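Local coordinates for protein soluble lytic murein transglycosylase (Pseudomonas aeruginosa, PDB 5OHU) that probably cleaves the glycan strands of peptidoglycan as a lytic transglycosylase, contributing to both exolytic and endolytic turnover of the cell wall, at residues A[362-372]-A[379-390]. Residues are numbered along the deposited sequence; the frame is centred on the assembly and turned at random.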
# COMPACT_ATOMS: atom_id res chain seq x y z
N ILE A 362 -16.94 13.50 27.98
CA ILE A 362 -17.74 14.38 27.12
C ILE A 362 -16.86 15.37 26.36
O ILE A 362 -16.88 15.42 25.12
CB ILE A 362 -18.79 15.13 27.96
CG1 ILE A 362 -19.84 14.16 28.49
CG2 ILE A 362 -19.42 16.26 27.14
CD1 ILE A 362 -20.76 14.81 29.51
N ALA A 363 -16.09 16.18 27.09
CA ALA A 363 -15.22 17.16 26.43
C ALA A 363 -14.23 16.48 25.50
O ALA A 363 -13.90 17.03 24.44
CB ALA A 363 -14.48 17.99 27.48
N LEU A 364 -13.73 15.30 25.87
CA LEU A 364 -12.79 14.61 25.00
C LEU A 364 -13.45 14.23 23.67
O LEU A 364 -12.90 14.48 22.59
CB LEU A 364 -12.23 13.38 25.71
CG LEU A 364 -11.40 13.69 26.98
CD1 LEU A 364 -11.02 12.42 27.71
CD2 LEU A 364 -10.15 14.54 26.67
N TYR A 365 -14.67 13.67 23.73
CA TYR A 365 -15.38 13.33 22.50
C TYR A 365 -15.67 14.56 21.66
O TYR A 365 -15.65 14.49 20.42
CB TYR A 365 -16.69 12.62 22.83
CG TYR A 365 -16.58 11.17 23.26
CD1 TYR A 365 -15.81 10.24 22.54
CD2 TYR A 365 -17.24 10.72 24.40
CE1 TYR A 365 -15.72 8.92 22.96
CE2 TYR A 365 -17.17 9.40 24.82
CZ TYR A 365 -16.40 8.51 24.10
OH TYR A 365 -16.35 7.21 24.53
N GLN A 366 -15.94 15.70 22.30
CA GLN A 366 -16.35 16.88 21.56
C GLN A 366 -15.22 17.41 20.68
O GLN A 366 -15.48 17.91 19.58
CB GLN A 366 -16.85 17.95 22.52
CG GLN A 366 -18.23 17.65 23.06
CD GLN A 366 -18.64 18.58 24.18
OE1 GLN A 366 -17.79 19.10 24.92
NE2 GLN A 366 -19.94 18.79 24.31
N LYS A 367 -13.98 17.30 21.13
CA LYS A 367 -12.85 17.61 20.27
C LYS A 367 -12.85 16.80 18.98
O LYS A 367 -12.26 17.21 17.99
CB LYS A 367 -11.53 17.34 20.99
CG LYS A 367 -11.43 17.93 22.38
CD LYS A 367 -10.46 17.13 23.24
CE LYS A 367 -9.03 17.18 22.71
NZ LYS A 367 -8.04 16.95 23.80
N LEU A 368 -13.50 15.64 18.99
CA LEU A 368 -13.40 14.66 17.92
C LEU A 368 -14.59 14.72 16.98
O LEU A 368 -14.41 14.69 15.76
CB LEU A 368 -13.25 13.27 18.52
CG LEU A 368 -12.52 12.31 17.61
CD1 LEU A 368 -11.33 13.03 17.03
CD2 LEU A 368 -12.08 11.13 18.42
N ALA A 369 -15.81 14.78 17.51
CA ALA A 369 -16.92 15.24 16.70
C ALA A 369 -16.50 16.53 16.01
O ALA A 369 -15.93 17.43 16.63
CB ALA A 369 -18.16 15.44 17.57
N GLY A 370 -16.70 16.59 14.69
CA GLY A 370 -16.04 17.55 13.84
C GLY A 370 -15.00 16.94 12.91
O GLY A 370 -14.65 17.57 11.90
N GLU A 371 -14.49 15.75 13.23
CA GLU A 371 -13.63 15.01 12.33
C GLU A 371 -14.50 14.16 11.40
O GLU A 371 -15.50 13.59 11.82
CB GLU A 371 -12.66 14.11 13.11
CG GLU A 371 -11.58 13.46 12.26
CD GLU A 371 -10.27 14.22 12.30
OE1 GLU A 371 -10.04 14.97 13.28
OE2 GLU A 371 -9.47 14.07 11.35
N ARG A 372 -14.11 14.09 10.13
CA ARG A 372 -14.97 13.51 9.11
C ARG A 372 -14.66 12.05 8.81
O ARG A 372 -15.05 11.54 7.76
CB ARG A 372 -14.87 14.34 7.82
CG ARG A 372 -15.03 15.83 8.05
CD ARG A 372 -15.76 16.49 6.90
NE ARG A 372 -17.06 15.87 6.66
CZ ARG A 372 -17.95 16.33 5.78
NH1 ARG A 372 -17.69 17.41 5.06
NH2 ARG A 372 -19.11 15.70 5.63
N ALA A 379 -17.08 9.06 17.89
CA ALA A 379 -17.22 10.07 18.94
C ALA A 379 -18.62 10.66 18.95
O ALA A 379 -19.23 10.82 20.01
CB ALA A 379 -16.18 11.18 18.75
N ALA A 380 -19.16 11.01 17.77
CA ALA A 380 -20.51 11.56 17.73
C ALA A 380 -21.53 10.55 18.22
O ALA A 380 -22.46 10.90 18.97
CB ALA A 380 -20.85 12.02 16.32
N ASP A 381 -21.36 9.28 17.85
CA ASP A 381 -22.27 8.25 18.34
C ASP A 381 -22.21 8.13 19.86
O ASP A 381 -23.24 7.95 20.51
CB ASP A 381 -21.95 6.91 17.70
CG ASP A 381 -22.72 5.78 18.33
OD1 ASP A 381 -23.92 5.64 18.02
OD2 ASP A 381 -22.14 5.03 19.14
N ARG A 382 -21.02 8.23 20.45
CA ARG A 382 -20.93 8.14 21.90
C ARG A 382 -21.58 9.33 22.58
O ARG A 382 -22.10 9.19 23.68
CB ARG A 382 -19.47 7.99 22.35
CG ARG A 382 -18.80 6.75 21.82
CD ARG A 382 -19.23 5.56 22.67
NE ARG A 382 -18.74 4.29 22.11
CZ ARG A 382 -19.34 3.10 22.16
NH1 ARG A 382 -20.51 2.97 22.76
NH2 ARG A 382 -18.74 2.03 21.65
N LEU A 383 -21.56 10.49 21.95
CA LEU A 383 -22.27 11.65 22.46
C LEU A 383 -23.75 11.66 22.07
O LEU A 383 -24.49 12.50 22.57
CB LEU A 383 -21.61 12.94 21.94
CG LEU A 383 -20.20 13.34 22.41
CD1 LEU A 383 -19.67 14.49 21.56
CD2 LEU A 383 -20.19 13.73 23.89
N SER A 384 -24.19 10.76 21.18
CA SER A 384 -25.56 10.77 20.64
C SER A 384 -25.92 12.13 20.04
O SER A 384 -26.98 12.70 20.31
CB SER A 384 -26.58 10.36 21.70
OG SER A 384 -26.29 9.08 22.21
N VAL A 385 -25.02 12.66 19.22
CA VAL A 385 -25.27 13.90 18.50
C VAL A 385 -25.26 13.57 17.02
O VAL A 385 -24.71 12.53 16.61
CB VAL A 385 -24.25 15.00 18.87
CG1 VAL A 385 -24.28 15.27 20.38
CG2 VAL A 385 -22.87 14.62 18.40
N PRO A 386 -25.91 14.38 16.18
CA PRO A 386 -25.87 14.14 14.73
C PRO A 386 -24.45 14.11 14.19
O PRO A 386 -23.53 14.72 14.74
CB PRO A 386 -26.66 15.32 14.15
CG PRO A 386 -27.57 15.75 15.25
CD PRO A 386 -26.80 15.50 16.53
N TYR A 387 -24.28 13.38 13.08
CA TYR A 387 -23.01 13.34 12.37
C TYR A 387 -22.76 14.64 11.60
O TYR A 387 -23.69 15.35 11.22
CB TYR A 387 -22.97 12.17 11.39
CG TYR A 387 -23.15 10.81 12.02
CD1 TYR A 387 -22.60 10.52 13.27
CD2 TYR A 387 -23.86 9.82 11.36
CE1 TYR A 387 -22.76 9.27 13.84
CE2 TYR A 387 -24.02 8.56 11.92
CZ TYR A 387 -23.46 8.29 13.16
OH TYR A 387 -23.63 7.05 13.72
N LYS A 388 -21.48 14.92 11.34
CA LYS A 388 -21.08 16.04 10.48
C LYS A 388 -21.07 15.55 9.03
O LYS A 388 -20.21 14.76 8.64
CB LYS A 388 -19.70 16.55 10.90
CG LYS A 388 -19.29 17.91 10.35
CD LYS A 388 -17.80 18.15 10.57
CE LYS A 388 -17.40 19.62 10.38
NZ LYS A 388 -17.64 20.12 9.00
N LEU A 389 -22.02 16.03 8.21
CA LEU A 389 -22.20 15.53 6.85
C LEU A 389 -22.27 16.65 5.82
O LEU A 389 -23.09 16.61 4.89
CB LEU A 389 -23.45 14.67 6.75
CG LEU A 389 -23.53 13.53 7.75
CD1 LEU A 389 -24.83 12.77 7.62
CD2 LEU A 389 -22.34 12.64 7.55
N GLY A 390 -21.42 17.67 5.93
CA GLY A 390 -21.44 18.76 4.97
C GLY A 390 -20.81 18.46 3.62
O GLY A 390 -19.64 18.09 3.55
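Tyr-365 and Ala-379 bring the two segments together, their CA atoms 5.2 Å apart, where helix 362-368 meets helix 379-383 in a helical hairpin. The short axes approach to 8.8 Å and run roughly antiparallel, at 139°. A type II turn from Leu-368 to Glu-371 follows the first helix, with Gly-370 at positive phi, and a Schellman motif at Ser-384 ends the second; the chain then doubles back, so that residues 388-390 lie beside Gly-370 and Arg-372.

Between the helices, the methyl of Ala-379 sits against Leu-368, CB to CB 3.6 Å, and also close to the carbonyl O of Tyr-365, which accepts from both Leu-368 N and Ala-369 N. With CG of Tyr-365 anti to its carbonyl carbon (chi1 -76°), the ring extends across the second helix, and CB of Arg-382 covers one face in a CH-pi contact, 3.8 Å from the ring centroid. Leu-383 packs at the base of the same tyrosine: its CG lies 3.6 Å from CB of Tyr-365, while CD1 reaches CG of Gln-366 and CD2 turns toward Ile-362.

Farther along, the contact becomes polar. The side chain of Arg-372, bent at chi2 and chi3, delivers NH1 to Gly-390 O in a nearly straight bond of 2.6 Å, in the guanidinium plane and on a carbonyl lone pair; NH2 adds only weak bonds to Lys-388 O and Gly-390 O. The aliphatic part of Lys-388 rests on Gly-370, with Lys-388 CD 3.5 Å from Gly-370 O.

Helix 341-354 packs against Tyr-365 and Leu-368, with Gln-352 bonding the tyrosine hydroxyl. Arg-382 reaches past the ring to a salt bridge with Asp-596 of the SLT domain, and Leu-389 leans on helix 605-624, joining the hairpin to the C-terminal part of the chain.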